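Side-chain contact in putative isochorismatase (Bordetella bronchiseptica, PDB 3UAO), which catalyses hydrolysis of maleamate to maleate and ammonia, a step in the bacterial degradation of nicotinate (vitamin B3): residues L188-C193 / D220-K225. Residues are numbered along the deposited sequence; the frame is centred on the assembly and turned at random.
Sequences LVLSDC and DEALAK
L190 and A222 have the closest CA atoms of segments 188-193 and 220-225, 7.2 Å apart, and no hydrogen bond joins the two segments. The contact is a small apolar one centred on a single methyl: A222 CB points at the strand and meets both of its leucines. L190 CD1 comes closest, 3.4 Å from A222 CB, tight for two methyls. L188 reaches the same methyl with its fork, CD2 at 3.8 Å and CD1 at 4.0 Å from A222 CB; its CG lies anti to the backbone N (chi1 -158°) and the chain runs on extended towards the helix. L190 instead has CG anti to its carbonyl carbon (chi1 -79°), and its CB bond does not aim at the helix; a nearly eclipsed chi2 of -13° brings CD1 against A222, and with so tight a contact the exact place of CD1 is less sure. In the Rossmann-like parallel sheet of this isochorismatase-family enzyme, strand 186-195 lies between strands 161-167 and 215-217, the latter outermost on that side within this chain, and the last helix, 219-224, packs back on it directly after strand 215-217. L163 of strand 161-167 touches both leucines, while M217 of strand 215-217 touches L188 and A222. From L190 to C193 the chain makes a type I turn, with C193 N bonded to L190 O at 2.8 Å. Here D192 OD2 is hydrogen-bonded to H219 ND1 at the start of helix 219-224.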
ATOM      1  N   LEU A 188      15.451  12.677   6.598  1.00 15.33           N
ATOM      2  CA  LEU A 188      16.289  13.829   6.883  1.00 15.12           C
ATOM      3  C   LEU A 188      15.839  14.942   5.929  1.00 15.07           C
ATOM      4  O   LEU A 188      16.209  14.965   4.747  1.00 13.78           O
ATOM      5  CB  LEU A 188      17.760  13.475   6.642  1.00 15.62           C
ATOM      6  CG  LEU A 188      18.846  14.301   7.343  1.00 17.01           C
ATOM      7  CD1 LEU A 188      20.225  13.729   7.029  1.00 12.19           C
ATOM      8  CD2 LEU A 188      18.765  15.794   7.025  1.00 15.23           C
ATOM      9  N   VAL A 189      15.024  15.862   6.439  1.00 15.12           N
ATOM     10  CA  VAL A 189      14.524  16.963   5.628  1.00 15.13           C
ATOM     11  C   VAL A 189      15.571  18.081   5.516  1.00 16.53           C
ATOM     12  O   VAL A 189      15.944  18.716   6.494  1.00 18.10           O
ATOM     13  CB  VAL A 189      13.194  17.492   6.147  1.00 15.24           C
ATOM     14  CG1 VAL A 189      12.689  18.627   5.248  1.00 14.56           C
ATOM     15  CG2 VAL A 189      12.179  16.332   6.189  1.00 13.06           C
ATOM     16  N   LEU A 190      16.066  18.280   4.309  1.00 16.99           N
ATOM     17  CA  LEU A 190      16.985  19.333   4.017  1.00 17.67           C
ATOM     18  C   LEU A 190      16.222  20.661   4.010  1.00 18.13           C
ATOM     19  O   LEU A 190      15.617  21.015   3.002  1.00 18.19           O
ATOM     20  CB  LEU A 190      17.607  19.093   2.648  1.00 17.29           C
ATOM     21  CG  LEU A 190      18.742  18.099   2.388  1.00 17.71           C
ATOM     22  CD1 LEU A 190      19.434  17.566   3.683  1.00 15.84           C
ATOM     23  CD2 LEU A 190      18.348  16.971   1.360  1.00 14.94           C
ATOM     24  N   SER A 191      16.261  21.385   5.133  1.00 18.75           N
ATOM     25  CA  SER A 191      15.473  22.607   5.327  1.00 19.40           C
ATOM     26  C   SER A 191      15.741  23.695   4.299  1.00 19.91           C
ATOM     27  O   SER A 191      14.876  24.539   4.083  1.00 20.33           O
ATOM     28  CB  SER A 191      15.708  23.211   6.718  1.00 19.59           C
ATOM     29  OG  SER A 191      17.089  23.487   6.948  1.00 22.13           O
ATOM     30  N   ASP A 192      16.945  23.695   3.713  1.00 19.68           N
ATOM     31  CA  ASP A 192      17.334  24.679   2.723  1.00 20.09           C
ATOM     32  C   ASP A 192      17.221  24.113   1.311  1.00 19.87           C
ATOM     33  O   ASP A 192      17.567  24.796   0.355  1.00 20.77           O
ATOM     34  CB  ASP A 192      18.735  25.301   3.020  1.00 20.76           C
ATOM     35  CG  ASP A 192      19.887  24.285   3.000  1.00 21.90           C
ATOM     36  OD1 ASP A 192      19.662  23.071   3.251  1.00 22.95           O
ATOM     37  OD2 ASP A 192      21.048  24.697   2.739  1.00 22.97           O
ATOM     38  N   CYS A 193      16.698  22.891   1.190  1.00 18.65           N
ATOM     39  CA  CYS A 193      16.471  22.236  -0.093  1.00 18.19           C
ATOM     40  C   CYS A 193      15.010  21.841  -0.353  1.00 17.62           C
ATOM     41  O   CYS A 193      14.688  21.098  -1.319  1.00 16.76           O
ATOM     42  CB  CYS A 193      17.321  20.979  -0.173  1.00 18.79           C
ATOM     43  SG  CYS A 193      19.071  21.290  -0.238  1.00 18.14           S
ATOM     44  N   ASP A 220      24.489  21.662   4.511  1.00 27.52           N
ATOM     45  CA  ASP A 220      25.890  21.567   4.941  1.00 28.95           C
ATOM     46  C   ASP A 220      25.980  20.679   6.172  1.00 28.95           C
ATOM     47  O   ASP A 220      26.863  19.834   6.291  1.00 29.50           O
ATOM     48  CB  ASP A 220      26.480  22.951   5.229  1.00 29.41           C
ATOM     49  CG  ASP A 220      25.633  23.778   6.226  1.00 29.25           C
ATOM     50  OD1 ASP A 220      24.395  23.886   6.046  1.00 25.96           O
ATOM     51  OD2 ASP A 220      26.230  24.327   7.181  1.00 30.73           O
ATOM     52  N   GLU A 221      25.001  20.851   7.044  1.00 29.05           N
ATOM     53  CA  GLU A 221      24.883  20.082   8.268  1.00 29.61           C
ATOM     54  C   GLU A 221      24.643  18.608   7.948  1.00 28.49           C
ATOM     55  O   GLU A 221      25.313  17.750   8.525  1.00 28.38           O
ATOM     56  CB  GLU A 221      23.714  20.615   9.068  1.00 29.96           C
ATOM     57  CG  GLU A 221      23.884  20.672  10.547  1.00 33.38           C
ATOM     58  CD  GLU A 221      23.068  21.829  11.085  1.00 37.91           C
ATOM     59  OE1 GLU A 221      23.612  22.973  11.148  1.00 39.05           O
ATOM     60  OE2 GLU A 221      21.870  21.607  11.375  1.00 41.58           O
ATOM     61  N   ALA A 222      23.678  18.336   7.051  1.00 27.18           N
ATOM     62  CA  ALA A 222      23.314  16.969   6.647  1.00 26.46           C
ATOM     63  C   ALA A 222      24.524  16.234   6.048  1.00 26.57           C
ATOM     64  O   ALA A 222      24.903  15.180   6.536  1.00 26.17           O
ATOM     65  CB  ALA A 222      22.125  16.964   5.651  1.00 25.64           C
ATOM     66  N   LEU A 223      25.153  16.836   5.043  1.00 26.57           N
ATOM     67  CA  LEU A 223      26.307  16.253   4.380  1.00 27.17           C
ATOM     68  C   LEU A 223      27.513  16.050   5.297  1.00 28.86           C
ATOM     69  O   LEU A 223      28.289  15.130   5.065  1.00 29.18           O
ATOM     70  CB  LEU A 223      26.721  17.096   3.176  1.00 27.22           C
ATOM     71  CG  LEU A 223      25.667  17.291   2.067  1.00 24.69           C
ATOM     72  CD1 LEU A 223      26.181  18.351   1.062  1.00 25.55           C
ATOM     73  CD2 LEU A 223      25.265  16.003   1.372  1.00 16.23           C
ATOM     74  N   ALA A 224      27.689  16.901   6.313  1.00 29.89           N
ATOM     75  CA  ALA A 224      28.739  16.676   7.321  1.00 31.59           C
ATOM     76  C   ALA A 224      28.383  15.508   8.267  1.00 32.31           C
ATOM     77  O   ALA A 224      29.286  14.810   8.756  1.00 33.50           O
ATOM     78  CB  ALA A 224      29.019  17.953   8.140  1.00 31.37           C
ATOM     79  N   LYS A 225      27.072  15.316   8.489  1.00 32.08           N
ATOM     80  CA  LYS A 225      26.467  14.363   9.449  1.00 31.70           C
ATOM     81  C   LYS A 225      26.414  14.967  10.850  1.00 32.26           C
ATOM     82  O   LYS A 225      25.420  15.631  11.213  1.00 32.10           O
ATOM     83  CB  LYS A 225      27.142  12.972   9.450  1.00 31.93           C
ATOM     84  CG  LYS A 225      26.749  12.029   8.350  1.00 30.60           C
ATOM     85  CD  LYS A 225      26.034  12.698   7.221  1.00 28.98           C
ATOM     86  CE  LYS A 225      26.154  11.981   5.912  1.00 28.46           C
ATOM     87  NZ  LYS A 225      25.527  12.855   4.906  1.00 23.96           N
TER